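Local structure of peptidase M16 domain protein (Alicyclobacillus acidocaldarius subsp. acidocaldarius DSM 446, 4XEA) at residues E54-D57 with G58-H61; K107-G110 with T111-F115; R174-K178 with E179-L183; F369-R372 with N373-Y377; E383-A386 with F387-I391. The protein probably cleaves peptide bonds as a metal-dependent peptidase of the M16 family, with a nickel ion bound at its metal site in this crystal. One frame throughout, in Å; residues are numbered along the deposited sequence.

Overall arrangement
From the N terminus, contact 1 (54-61) joins the loop after strand 51-54 to helix 59-66 and carries one nickel ligand. Contact 2 (107-115) lies within helix 105-116, and its last residue binds sodium. Contact 3 (174-183) is the turn between helices 170-175 and 178-188. It packs on contact 1, where Ile59 meets Ile176 and Leu181. Contact 4 (369-377) lies within helix 367-379, and contact 5 (383-391) leads into helix 387-396. These two also touch, through Phe385 and Phe387. All five follow in series, so none nest or cross. Contacts 3 and 5 lie on opposite sides of the chain's centre, their own centres about 37 Å apart.

Contact 1 (E54-D57 with G58-H61). With NI (nickel (II) ion), chain C.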
loop_
_atom_site.group_PDB
_atom_site.type_symbol
_atom_site.label_atom_id
_atom_site.label_comp_id
_atom_site.label_asym_id
_atom_site.label_seq_id
_atom_site.Cartn_x
_atom_site.Cartn_y
_atom_site.Cartn_z
ATOM N N GLU A 54 1.709 -30.956 22.520
ATOM C CA GLU A 54 1.312 -29.613 22.853
ATOM C C GLU A 54 2.565 -28.732 22.934
ATOM O O GLU A 54 3.440 -28.947 23.764
ATOM C CB GLU A 54 0.570 -29.589 24.174
ATOM C CG GLU A 54 0.018 -28.206 24.475
ATOM C CD GLU A 54 -1.410 -28.241 24.990
ATOM O OE1 GLU A 54 -1.716 -27.440 25.899
ATOM O OE2 GLU A 54 -2.215 -29.071 24.487
HETATM N N MSE A 55 2.638 -27.761 22.034
HETATM C CA MSE A 55 3.840 -26.987 21.863
HETATM C C MSE A 55 3.724 -25.684 22.597
HETATM O O MSE A 55 2.619 -25.197 22.824
HETATM C CB MSE A 55 4.044 -26.653 20.395
HETATM C CG MSE A 55 4.277 -27.824 19.495
HETATM SE SE MSE A 55 5.988 -28.699 19.782
HETATM C CE MSE A 55 5.483 -30.101 20.984
ATOM N N PRO A 56 4.880 -25.065 22.900
ATOM C CA PRO A 56 4.862 -23.672 23.286
ATOM C C PRO A 56 4.441 -22.827 22.117
ATOM O O PRO A 56 4.737 -23.171 20.961
ATOM C CB PRO A 56 6.340 -23.366 23.616
ATOM C CG PRO A 56 6.995 -24.685 23.752
ATOM C CD PRO A 56 6.250 -25.607 22.852
ATOM N N ASP A 57 3.762 -21.719 22.400
ATOM C CA ASP A 57 3.380 -20.808 21.352
ATOM C C ASP A 57 4.598 -20.183 20.689
ATOM O O ASP A 57 5.609 -19.925 21.344
ATOM C CB ASP A 57 2.430 -19.747 21.907
ATOM C CG ASP A 57 1.026 -20.309 22.151
ATOM O OD1 ASP A 57 0.554 -21.133 21.330
ATOM O OD2 ASP A 57 0.410 -19.949 23.165
ATOM N N GLY A 58 4.508 -19.959 19.378
ATOM C CA GLY A 58 5.563 -19.246 18.673
ATOM C C GLY A 58 6.277 -20.038 17.610
ATOM O O GLY A 58 7.123 -19.482 16.929
ATOM N N ILE A 59 5.948 -21.320 17.420
ATOM C CA ILE A 59 6.809 -22.170 16.607
ATOM C C ILE A 59 6.716 -21.901 15.134
ATOM O O ILE A 59 7.770 -21.829 14.499
ATOM C CB ILE A 59 6.691 -23.697 16.923
ATOM C CG1 ILE A 59 7.252 -23.933 18.333
ATOM C CG2 ILE A 59 7.535 -24.524 15.916
ATOM C CD1 ILE A 59 7.245 -25.398 18.791
ATOM N N ALA A 60 5.505 -21.739 14.591
ATOM C CA ALA A 60 5.345 -21.401 13.176
ATOM C C ALA A 60 6.248 -20.213 12.798
ATOM O O ALA A 60 6.973 -20.242 11.793
ATOM C CB ALA A 60 3.882 -21.124 12.815
ATOM N N HIS A 61 6.230 -19.199 13.652
ATOM C CA HIS A 61 6.940 -17.933 13.388
ATOM C C HIS A 61 8.454 -18.052 13.612
ATOM O O HIS A 61 9.250 -17.439 12.893
ATOM C CB HIS A 61 6.320 -16.866 14.271
ATOM C CG HIS A 61 7.106 -15.617 14.347
ATOM N ND1 HIS A 61 7.974 -15.364 15.386
ATOM C CD2 HIS A 61 7.200 -14.564 13.503
ATOM C CE1 HIS A 61 8.553 -14.197 15.194
ATOM N NE2 HIS A 61 8.086 -13.683 14.071
HETATM NI NI NI C . 9.199 -12.095 12.990
HETATM O O HOH W 1 3.636 -23.184 18.565
HETATM O O HOH W 2 10.073 -10.359 11.515
#
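Met55 and Ile59 make the main apolar touch of this turn, the selenium SE of selenomethionine Met55 lying 3.7 Å from CD1 of Ile59. CB and CG of Met55 also lie near that methyl, and the bend at chi2 (-69°) brings SE back to it. Pro56 adds its ring carbon CD, 4.2 Å from Ile59 CD1. A water bridges the backbone. It donates to Pro56 O at 2.6 Å and accepts from Ile59 N at 3.2 Å, so an amide of the first helical turn is satisfied by solvent. Gly58 is the N-cap of helix 59-66. Its phi of 117° would press a side chain against the carbonyl O of Asp57. Asp57 turns its carboxylate to a salt bridge with Arg44, and its backbone O accepts from Ser172. Beyond the turn, Gln180 and Cys184 of helix 178-188 pack on Met55. The helix started here carries His61, whose NE2 binds nickel at 2.2 Å. His65 and Glu136 complete the protein ligands, and a water lies 2.4 Å from the nickel. His61 and His65 are spaced as in the inverted HxxEH motif of M16 peptidases, with Glu136 as the distant third ligand, consistent with a catalytic metal site.

Contact 2 (K107-G110 with T111-F115); sequences KHVG and TLLDF. With NA (sodium ion), chain B.
Lys107 O is gripped twice by Thr111. Thr111 N donates to it at 2.9 Å, as in any alpha helix, and Thr111 OG1 donates to the same oxygen at 2.8 Å. The hydroxyl approaches from above the carbonyl plane, 41° out of it. Chi1 of -52° sets OG1 beside its own backbone N and turns it back along the helix toward Lys107. A valine in place of Thr111 would probably leave Lys107 O with the amide as its sole donor from this residue. The next turn is regular, with Leu113 N donating to Val109 O at 3.0 Å. On that face, the side chains of Val109 and Leu113 lie side by side, CG1 of Val109 4.1 Å from CD1 of Leu113. Asp114 N donates to Gly110 O at 2.9 Å. Asp114 OD1 forms a salt bridge with Lys218, just past helix 204-216, and a hydrogen bond with Asn214 on that helix. Near the helix end, Phe115 O binds sodium at 2.1 Å, with two waters and the backbone oxygens of Met67 and Ser118. Helix 105-116 lies with Val109 and Leu113 against helix 204-216, Leu112 against strand 95-101, and Thr111 against helix 75-80.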
loop_
_atom_site.group_PDB
_atom_site.type_symbol
_atom_site.label_atom_id
_atom_site.label_comp_id
_atom_site.label_asym_id
_atom_site.label_seq_id
_atom_site.Cartn_x
_atom_site.Cartn_y
_atom_site.Cartn_z
ATOM N N LYS A 107 15.578 -20.218 -12.023
ATOM C CA LYS A 107 16.499 -20.173 -10.884
ATOM C C LYS A 107 15.778 -19.843 -9.584
ATOM O O LYS A 107 16.030 -20.485 -8.560
ATOM C CB LYS A 107 17.631 -19.170 -11.133
ATOM C CG LYS A 107 18.704 -19.148 -10.040
ATOM C CD LYS A 107 20.053 -18.695 -10.583
ATOM C CE LYS A 107 20.806 -19.875 -11.217
ATOM N NZ LYS A 107 22.043 -19.467 -11.887
ATOM N N HIS A 108 14.861 -18.876 -9.631
ATOM C CA HIS A 108 14.212 -18.392 -8.437
ATOM C C HIS A 108 13.262 -19.457 -7.867
ATOM O O HIS A 108 13.227 -19.675 -6.664
ATOM C CB HIS A 108 13.439 -17.095 -8.695
ATOM C CG HIS A 108 14.308 -15.949 -9.123
ATOM N ND1 HIS A 108 15.418 -15.553 -8.410
ATOM C CD2 HIS A 108 14.227 -15.119 -10.190
ATOM C CE1 HIS A 108 15.998 -14.540 -9.029
ATOM N NE2 HIS A 108 15.298 -14.258 -10.114
ATOM N N VAL A 109 12.499 -20.108 -8.733
ATOM C CA VAL A 109 11.635 -21.191 -8.280
ATOM C C VAL A 109 12.422 -22.310 -7.604
ATOM O O VAL A 109 11.991 -22.851 -6.585
ATOM C CB VAL A 109 10.780 -21.768 -9.418
ATOM C CG1 VAL A 109 9.959 -22.992 -8.886
ATOM C CG2 VAL A 109 9.853 -20.685 -9.940
ATOM N N GLY A 110 13.555 -22.662 -8.202
ATOM C CA GLY A 110 14.509 -23.627 -7.632
ATOM C C GLY A 110 15.016 -23.194 -6.256
ATOM O O GLY A 110 15.046 -23.990 -5.320
ATOM N N THR A 111 15.388 -21.930 -6.118
ATOM C CA THR A 111 15.859 -21.406 -4.841
ATOM C C THR A 111 14.729 -21.421 -3.791
ATOM O O THR A 111 14.950 -21.738 -2.611
ATOM C CB THR A 111 16.379 -19.976 -5.025
ATOM O OG1 THR A 111 17.351 -19.936 -6.100
ATOM C CG2 THR A 111 16.979 -19.452 -3.714
ATOM N N LEU A 112 13.516 -21.093 -4.237
ATOM C CA LEU A 112 12.345 -21.061 -3.341
ATOM C C LEU A 112 12.078 -22.472 -2.801
ATOM O O LEU A 112 11.936 -22.674 -1.598
ATOM C CB LEU A 112 11.121 -20.496 -4.078
ATOM C CG LEU A 112 9.826 -20.420 -3.252
ATOM C CD1 LEU A 112 10.004 -19.548 -2.028
ATOM C CD2 LEU A 112 8.693 -19.952 -4.129
ATOM N N LEU A 113 12.017 -23.450 -3.693
ATOM C CA LEU A 113 11.785 -24.831 -3.246
ATOM C C LEU A 113 12.909 -25.250 -2.311
ATOM O O LEU A 113 12.654 -25.753 -1.223
ATOM C CB LEU A 113 11.678 -25.798 -4.424
ATOM C CG LEU A 113 10.436 -25.645 -5.302
ATOM C CD1 LEU A 113 10.612 -26.397 -6.628
ATOM C CD2 LEU A 113 9.168 -26.099 -4.544
ATOM N N ASP A 114 14.151 -25.042 -2.744
ATOM C CA ASP A 114 15.338 -25.487 -1.988
ATOM C C ASP A 114 15.413 -24.926 -0.563
ATOM O O ASP A 114 15.636 -25.677 0.389
ATOM C CB ASP A 114 16.615 -25.137 -2.759
ATOM C CG ASP A 114 16.785 -25.969 -4.021
ATOM O OD1 ASP A 114 16.041 -26.973 -4.224
ATOM O OD2 ASP A 114 17.683 -25.625 -4.791
ATOM N N PHE A 115 15.201 -23.623 -0.382
ATOM C CA PHE A 115 15.407 -23.052 0.965
ATOM C C PHE A 115 14.250 -23.350 1.944
ATOM O O PHE A 115 14.428 -23.318 3.161
ATOM C CB PHE A 115 15.796 -21.554 0.904
ATOM C CG PHE A 115 14.663 -20.565 1.160
ATOM C CD1 PHE A 115 14.313 -20.203 2.450
ATOM C CD2 PHE A 115 14.011 -19.935 0.097
ATOM C CE1 PHE A 115 13.292 -19.250 2.691
ATOM C CE2 PHE A 115 13.004 -19.007 0.316
ATOM C CZ PHE A 115 12.637 -18.661 1.618
HETATM NA NA NA B . 15.802 -23.342 4.761
HETATM O O HOH W 3 17.898 -23.209 3.799
HETATM O O HOH W 4 16.944 -23.017 7.004
#

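Contact 3 (R174-K178 with E179-L183); sequences RAITK and EQLLL
Thr177 and Gln180 form a capping box at the start of helix 178-188, with Thr177 as the N-cap. Each residue satisfies the other's backbone amide. Gln180 N donates to Thr177 OG1 at 3.1 Å, in a nearly straight bond of 168°. In return, Thr177 N donates to Gln180 OE1 at 3.0 Å, coming from above the plane of the side-chain amide. Thr177 holds OG1 between its backbone N and carbonyl carbon (chi1 71°), which aims the hydroxyl oxygen at Gln180 N. CG of Gln180 lies beside its own backbone N, and from there the extended chain carries the carboxamide back to Thr177; CG passes 3.3 Å from Thr177 OG1. The helix bonds proper follow. Leu181 N donates to Thr177 O at 3.0 Å, nearly along the C=O axis, and Leu182 N donates to Lys178 O at 2.9 Å. The carbonyls of Arg174 and Ile176 both accept from Lys130 NZ. Lys178 NZ forms a salt bridge with Asp123. The carboxylate of Glu179 is only a near neighbour of that lysine, its OE2 being 4.8 Å from Lys178 NZ. The apolar side of the turn faces helix 59-66, where Ile176 and Leu181 pack on Ile59 and Phe62. The side chains of Ile176 and Leu181 cross at about a right angle, with Ile176 CG2 3.7 Å from Leu181 CG.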
loop_
_atom_site.group_PDB
_atom_site.type_symbol
_atom_site.label_atom_id
_atom_site.label_comp_id
_atom_site.label_asym_id
_atom_site.label_seq_id
_atom_site.Cartn_x
_atom_site.Cartn_y
_atom_site.Cartn_z
ATOM N N ARG A 174 11.020 -18.675 24.929
ATOM C CA ARG A 174 12.141 -19.155 25.724
ATOM C C ARG A 174 12.096 -20.665 25.995
ATOM O O ARG A 174 13.154 -21.291 26.123
ATOM C CB ARG A 174 12.223 -18.343 27.031
ATOM C CG ARG A 174 12.656 -19.107 28.286
ATOM C CD ARG A 174 14.105 -18.844 28.689
ATOM N NE ARG A 174 15.046 -19.887 28.251
ATOM C CZ ARG A 174 16.147 -19.686 27.514
ATOM N NH1 ARG A 174 16.918 -20.724 27.203
ATOM N NH2 ARG A 174 16.488 -18.471 27.077
ATOM N N ALA A 175 10.906 -21.265 26.070
ATOM C CA ALA A 175 10.829 -22.709 26.332
ATOM C C ALA A 175 10.977 -23.552 25.056
ATOM O O ALA A 175 11.156 -24.765 25.139
ATOM C CB ALA A 175 9.536 -23.071 27.062
ATOM N N ILE A 176 10.887 -22.930 23.879
ATOM C CA ILE A 176 11.005 -23.676 22.613
ATOM C C ILE A 176 12.374 -24.379 22.553
ATOM O O ILE A 176 13.382 -23.787 22.916
ATOM C CB ILE A 176 10.794 -22.740 21.372
ATOM C CG1 ILE A 176 9.338 -22.273 21.286
ATOM C CG2 ILE A 176 11.151 -23.445 20.071
ATOM C CD1 ILE A 176 9.052 -21.281 20.163
ATOM N N THR A 177 12.396 -25.646 22.139
ATOM C CA THR A 177 13.641 -26.402 22.003
ATOM C C THR A 177 13.876 -26.758 20.536
ATOM O O THR A 177 12.937 -26.847 19.738
ATOM C CB THR A 177 13.593 -27.711 22.804
ATOM O OG1 THR A 177 12.686 -28.610 22.157
ATOM C CG2 THR A 177 13.128 -27.471 24.249
ATOM N N LYS A 178 15.126 -27.002 20.183
ATOM C CA LYS A 178 15.486 -27.404 18.825
ATOM C C LYS A 178 14.689 -28.645 18.392
ATOM O O LYS A 178 14.265 -28.748 17.246
ATOM C CB LYS A 178 16.996 -27.673 18.723
ATOM C CG LYS A 178 17.456 -28.064 17.323
ATOM C CD LYS A 178 18.975 -28.264 17.238
ATOM C CE LYS A 178 19.408 -29.597 17.821
ATOM N NZ LYS A 178 20.782 -29.487 18.314
ATOM N N GLU A 179 14.482 -29.558 19.328
ATOM C CA GLU A 179 13.754 -30.812 19.102
ATOM C C GLU A 179 12.313 -30.551 18.662
ATOM O O GLU A 179 11.791 -31.138 17.698
ATOM C CB GLU A 179 13.741 -31.603 20.429
ATOM C CG GLU A 179 15.061 -32.257 20.828
ATOM C CD GLU A 179 16.214 -31.284 21.227
ATOM O OE1 GLU A 179 15.975 -30.231 21.871
ATOM O OE2 GLU A 179 17.385 -31.599 20.898
ATOM N N GLN A 180 11.659 -29.657 19.380
ATOM C CA GLN A 180 10.311 -29.220 19.021
ATOM C C GLN A 180 10.249 -28.552 17.665
ATOM O O GLN A 180 9.358 -28.830 16.870
ATOM C CB GLN A 180 9.802 -28.258 20.063
ATOM C CG GLN A 180 9.482 -28.947 21.364
ATOM C CD GLN A 180 9.202 -27.960 22.475
ATOM O OE1 GLN A 180 9.608 -26.799 22.403
ATOM N NE2 GLN A 180 8.541 -28.428 23.527
ATOM N N LEU A 181 11.195 -27.660 17.397
ATOM C CA LEU A 181 11.213 -26.972 16.119
ATOM C C LEU A 181 11.336 -27.993 14.997
ATOM O O LEU A 181 10.667 -27.882 13.969
ATOM C CB LEU A 181 12.380 -25.974 16.047
ATOM C CG LEU A 181 12.270 -24.659 16.806
ATOM C CD1 LEU A 181 13.662 -23.936 16.919
ATOM C CD2 LEU A 181 11.212 -23.743 16.145
ATOM N N LEU A 182 12.211 -28.976 15.200
ATOM C CA LEU A 182 12.474 -29.989 14.191
ATOM C C LEU A 182 11.248 -30.890 13.998
ATOM O O LEU A 182 10.912 -31.259 12.865
ATOM C CB LEU A 182 13.715 -30.829 14.547
ATOM C CG LEU A 182 15.090 -30.169 14.349
ATOM C CD1 LEU A 182 16.205 -31.180 14.520
ATOM C CD2 LEU A 182 15.193 -29.498 12.989
ATOM N N LEU A 183 10.566 -31.203 15.089
ATOM C CA LEU A 183 9.343 -32.007 15.012
ATOM C C LEU A 183 8.300 -31.266 14.178
ATOM O O LEU A 183 7.729 -31.824 13.243
ATOM C CB LEU A 183 8.786 -32.270 16.396
ATOM C CG LEU A 183 7.340 -32.792 16.365
ATOM C CD1 LEU A 183 7.338 -34.261 15.896
ATOM C CD2 LEU A 183 6.727 -32.642 17.721
#

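Contact 4 (F369-R372 with N373-Y377)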
loop_
_atom_site.group_PDB
_atom_site.type_symbol
_atom_site.label_atom_id
_atom_site.label_comp_id
_atom_site.label_asym_id
_atom_site.label_seq_id
_atom_site.Cartn_x
_atom_site.Cartn_y
_atom_site.Cartn_z
ATOM N N PHE A 369 -2.363 -10.599 -5.683
ATOM C CA PHE A 369 -3.708 -11.037 -5.262
ATOM C C PHE A 369 -4.067 -12.459 -5.765
ATOM O O PHE A 369 -4.481 -13.358 -4.987
ATOM C CB PHE A 369 -4.757 -10.006 -5.697
ATOM C CG PHE A 369 -6.188 -10.398 -5.356
ATOM C CD1 PHE A 369 -6.799 -9.880 -4.205
ATOM C CD2 PHE A 369 -6.928 -11.211 -6.201
ATOM C CE1 PHE A 369 -8.131 -10.214 -3.886
ATOM C CE2 PHE A 369 -8.263 -11.577 -5.870
ATOM C CZ PHE A 369 -8.852 -11.044 -4.709
ATOM N N LEU A 370 -3.907 -12.699 -7.061
ATOM C CA LEU A 370 -4.200 -14.011 -7.615
ATOM C C LEU A 370 -3.505 -15.123 -6.831
ATOM O O LEU A 370 -4.096 -16.167 -6.517
ATOM C CB LEU A 370 -3.764 -14.083 -9.087
ATOM C CG LEU A 370 -4.596 -13.287 -10.060
ATOM C CD1 LEU A 370 -3.845 -13.064 -11.386
ATOM C CD2 LEU A 370 -5.922 -13.955 -10.273
ATOM N N VAL A 371 -2.240 -14.899 -6.519
ATOM C CA VAL A 371 -1.420 -15.934 -5.898
ATOM C C VAL A 371 -1.821 -16.123 -4.436
ATOM O O VAL A 371 -2.138 -17.232 -4.022
ATOM C CB VAL A 371 0.106 -15.585 -6.034
ATOM C CG1 VAL A 371 0.907 -16.486 -5.116
ATOM C CG2 VAL A 371 0.570 -15.730 -7.518
ATOM N N ARG A 372 -1.805 -15.024 -3.674
ATOM C CA ARG A 372 -2.120 -15.018 -2.240
ATOM C C ARG A 372 -3.472 -15.670 -1.977
ATOM O O ARG A 372 -3.618 -16.514 -1.096
ATOM C CB ARG A 372 -2.151 -13.584 -1.687
ATOM C CG ARG A 372 -1.057 -13.221 -0.662
ATOM C CD ARG A 372 -1.209 -11.792 -0.094
ATOM N NE ARG A 372 -2.596 -11.313 -0.094
ATOM C CZ ARG A 372 -3.044 -10.320 -0.862
ATOM N NH1 ARG A 372 -2.218 -9.682 -1.683
ATOM N NH2 ARG A 372 -4.316 -9.958 -0.810
ATOM N N ASN A 373 -4.467 -15.271 -2.754
ATOM C CA ASN A 373 -5.812 -15.836 -2.592
ATOM C C ASN A 373 -5.987 -17.284 -3.026
ATOM O O ASN A 373 -6.677 -18.060 -2.341
ATOM C CB ASN A 373 -6.827 -14.911 -3.194
ATOM C CG ASN A 373 -6.997 -13.689 -2.333
ATOM O OD1 ASN A 373 -7.700 -13.750 -1.370
ATOM N ND2 ASN A 373 -6.239 -12.644 -2.587
ATOM N N TRP A 374 -5.318 -17.689 -4.093
ATOM C CA TRP A 374 -5.349 -19.101 -4.506
ATOM C C TRP A 374 -4.793 -19.943 -3.364
ATOM O O TRP A 374 -5.426 -20.927 -2.909
ATOM C CB TRP A 374 -4.550 -19.368 -5.807
ATOM C CG TRP A 374 -5.144 -20.488 -6.574
ATOM C CD1 TRP A 374 -5.950 -20.364 -7.650
ATOM C CD2 TRP A 374 -5.010 -21.896 -6.324
ATOM N NE1 TRP A 374 -6.326 -21.588 -8.103
ATOM C CE2 TRP A 374 -5.813 -22.553 -7.267
ATOM C CE3 TRP A 374 -4.330 -22.663 -5.366
ATOM C CZ2 TRP A 374 -5.915 -23.962 -7.336
ATOM C CZ3 TRP A 374 -4.446 -24.084 -5.408
ATOM C CH2 TRP A 374 -5.258 -24.706 -6.355
ATOM N N VAL A 375 -3.650 -19.494 -2.844
ATOM C CA VAL A 375 -2.993 -20.171 -1.719
ATOM C C VAL A 375 -3.895 -20.280 -0.498
ATOM O O VAL A 375 -4.049 -21.359 0.101
ATOM C CB VAL A 375 -1.718 -19.454 -1.279
ATOM C CG1 VAL A 375 -1.245 -20.015 0.047
ATOM C CG2 VAL A 375 -0.592 -19.576 -2.382
ATOM N N THR A 376 -4.443 -19.133 -0.121
ATOM C CA THR A 376 -5.215 -19.015 1.103
ATOM C C THR A 376 -6.478 -19.858 1.093
ATOM O O THR A 376 -6.731 -20.591 2.041
ATOM C CB THR A 376 -5.504 -17.506 1.442
ATOM O OG1 THR A 376 -4.251 -16.893 1.774
ATOM C CG2 THR A 376 -6.366 -17.418 2.672
ATOM N N TYR A 377 -7.279 -19.756 0.047
ATOM C CA TYR A 377 -8.497 -20.562 -0.040
ATOM C C TYR A 377 -8.205 -22.056 -0.197
ATOM O O TYR A 377 -8.908 -22.898 0.361
ATOM C CB TYR A 377 -9.408 -20.052 -1.165
ATOM C CG TYR A 377 -10.090 -18.712 -0.829
ATOM C CD1 TYR A 377 -10.763 -18.562 0.391
ATOM C CD2 TYR A 377 -10.079 -17.621 -1.701
ATOM C CE1 TYR A 377 -11.386 -17.410 0.734
ATOM C CE2 TYR A 377 -10.756 -16.413 -1.358
ATOM C CZ TYR A 377 -11.389 -16.341 -0.122
ATOM O OH TYR A 377 -12.054 -15.221 0.339
#
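Phe369 and Asn373 meet through ring, amide and carbonyl. Among the polar bonds, Phe369 O takes two donors from Asn373, the backbone N at 2.9 Å and ND2 at 3.1 Å. That oxygen lies in the plane of the Asn373 amide. Arg372 O is also gripped twice, by Thr376 N at 2.9 Å and Thr376 OG1 at 3.0 Å, from opposite faces of its carbonyl plane. This is alpha-helical i to i+4 pairing within helix 367-379, reinforced by two side-chain donors. The same Asn373 ND2 also makes the ring contact: it sits 3.2 Å above one face of the Phe369 ring, offset toward the rim. The ring gets there with CG anti to its backbone N (chi1 178°), and the ring and amide planes are 36° apart. A serine replacing Phe369 would probably take away the ring under ND2 and leave the Asn373 amide held on that side by its bond to the backbone oxygen alone. Apolar contact is looser, Val371 CG1 lying 4.4 Å from Val375 CG2. Both valines pack on strands 31-37 and 194-200.

Contact 5 (E383-A386 with F387-I391); sequences EAFA and FADVI
The backbone changes from extended at Phe385 and Ala386 to helical from Phe387 on, where the chain runs into helix 387-396. Across this junction Asp389 N donates to Ala386 O at 2.9 Å. The Asp389 side chain returns the bond: Ala386 N donates to Asp389 OD2 at 3.2 Å, with a bent N-H...O angle of 140°. It meets that oxygen from above the carboxylate plane. The side chains add a T-shaped aromatic pair. Phe385 turns an edge to the face of Phe387, with centroids 5.0 Å apart and planes at 81°. Phe385 CE2 stands over the centre of the Phe387 ring. The Phe385 ring also meets Val390 at its edge, CE1 of Phe385 lying 4.0 Å from Val390 CG2. The pair packs against helix 367-379: Phe385 on Trp374 and Tyr377, Phe387 on Phe369, Leu370 and Asn373. Phe385 and Val390 also touch Ile269 of helix 265-283.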
loop_
_atom_site.group_PDB
_atom_site.type_symbol
_atom_site.label_atom_id
_atom_site.label_comp_id
_atom_site.label_asym_id
_atom_site.label_seq_id
_atom_site.Cartn_x
_atom_site.Cartn_y
_atom_site.Cartn_z
ATOM N N GLU A 383 -10.012 -27.472 -1.971
ATOM C CA GLU A 383 -8.994 -28.340 -2.566
ATOM C C GLU A 383 -9.004 -28.224 -4.100
ATOM O O GLU A 383 -7.981 -28.408 -4.736
ATOM C CB GLU A 383 -9.214 -29.788 -2.043
ATOM C CG GLU A 383 -8.124 -30.857 -2.391
ATOM C CD GLU A 383 -6.871 -30.766 -1.513
ATOM O OE1 GLU A 383 -6.931 -30.217 -0.388
ATOM O OE2 GLU A 383 -5.809 -31.238 -1.968
ATOM N N ALA A 384 -10.145 -27.845 -4.675
ATOM C CA ALA A 384 -10.276 -27.583 -6.102
ATOM C C ALA A 384 -10.613 -26.114 -6.390
ATOM O O ALA A 384 -11.413 -25.806 -7.276
ATOM C CB ALA A 384 -11.345 -28.552 -6.727
ATOM N N PHE A 385 -9.990 -25.208 -5.646
ATOM C CA PHE A 385 -10.365 -23.794 -5.693
ATOM C C PHE A 385 -10.342 -23.233 -7.104
ATOM O O PHE A 385 -9.495 -23.626 -7.911
ATOM C CB PHE A 385 -9.399 -22.943 -4.863
ATOM C CG PHE A 385 -9.696 -21.474 -4.930
ATOM C CD1 PHE A 385 -10.826 -20.964 -4.302
ATOM C CD2 PHE A 385 -8.863 -20.608 -5.638
ATOM C CE1 PHE A 385 -11.116 -19.631 -4.359
ATOM C CE2 PHE A 385 -9.156 -19.252 -5.728
ATOM C CZ PHE A 385 -10.270 -18.756 -5.072
ATOM N N ALA A 386 -11.272 -22.322 -7.401
ATOM C CA ALA A 386 -11.250 -21.565 -8.639
ATOM C C ALA A 386 -11.812 -20.182 -8.303
ATOM O O ALA A 386 -12.758 -20.077 -7.543
ATOM C CB ALA A 386 -12.103 -22.250 -9.717
ATOM N N PHE A 387 -11.226 -19.135 -8.855
ATOM C CA PHE A 387 -11.772 -17.782 -8.663
ATOM C C PHE A 387 -13.225 -17.629 -9.156
ATOM O O PHE A 387 -13.997 -16.823 -8.610
ATOM C CB PHE A 387 -10.857 -16.726 -9.312
ATOM C CG PHE A 387 -9.629 -16.452 -8.510
ATOM C CD1 PHE A 387 -9.735 -15.821 -7.285
ATOM C CD2 PHE A 387 -8.384 -16.864 -8.943
ATOM C CE1 PHE A 387 -8.631 -15.603 -6.504
ATOM C CE2 PHE A 387 -7.266 -16.635 -8.153
ATOM C CZ PHE A 387 -7.409 -16.020 -6.929
ATOM N N ALA A 388 -13.611 -18.415 -10.159
ATOM C CA ALA A 388 -14.993 -18.439 -10.606
ATOM C C ALA A 388 -15.916 -18.766 -9.456
ATOM O O ALA A 388 -17.096 -18.406 -9.498
ATOM C CB ALA A 388 -15.198 -19.460 -11.767
ATOM N N ASP A 389 -15.393 -19.472 -8.452
ATOM C CA ASP A 389 -16.176 -19.849 -7.284
ATOM C C ASP A 389 -16.559 -18.581 -6.492
ATOM O O ASP A 389 -17.680 -18.489 -5.977
ATOM C CB ASP A 389 -15.411 -20.797 -6.326
ATOM C CG ASP A 389 -15.070 -22.182 -6.936
ATOM O OD1 ASP A 389 -15.668 -22.603 -7.947
ATOM O OD2 ASP A 389 -14.203 -22.858 -6.308
ATOM N N VAL A 390 -15.614 -17.648 -6.358
ATOM C CA VAL A 390 -15.837 -16.392 -5.643
ATOM C C VAL A 390 -16.802 -15.525 -6.448
ATOM O O VAL A 390 -17.839 -15.098 -5.949
ATOM C CB VAL A 390 -14.505 -15.644 -5.371
ATOM C CG1 VAL A 390 -14.718 -14.264 -4.691
ATOM C CG2 VAL A 390 -13.599 -16.516 -4.522
ATOM N N ILE A 391 -16.505 -15.348 -7.723
ATOM C CA ILE A 391 -17.374 -14.558 -8.571
ATOM C C ILE A 391 -18.806 -15.091 -8.513
ATOM O O ILE A 391 -19.746 -14.308 -8.370
ATOM C CB ILE A 391 -16.886 -14.536 -10.038
ATOM C CG1 ILE A 391 -15.555 -13.792 -10.117
ATOM C CG2 ILE A 391 -17.947 -13.929 -10.952
ATOM C CD1 ILE A 391 -15.619 -12.270 -9.749
#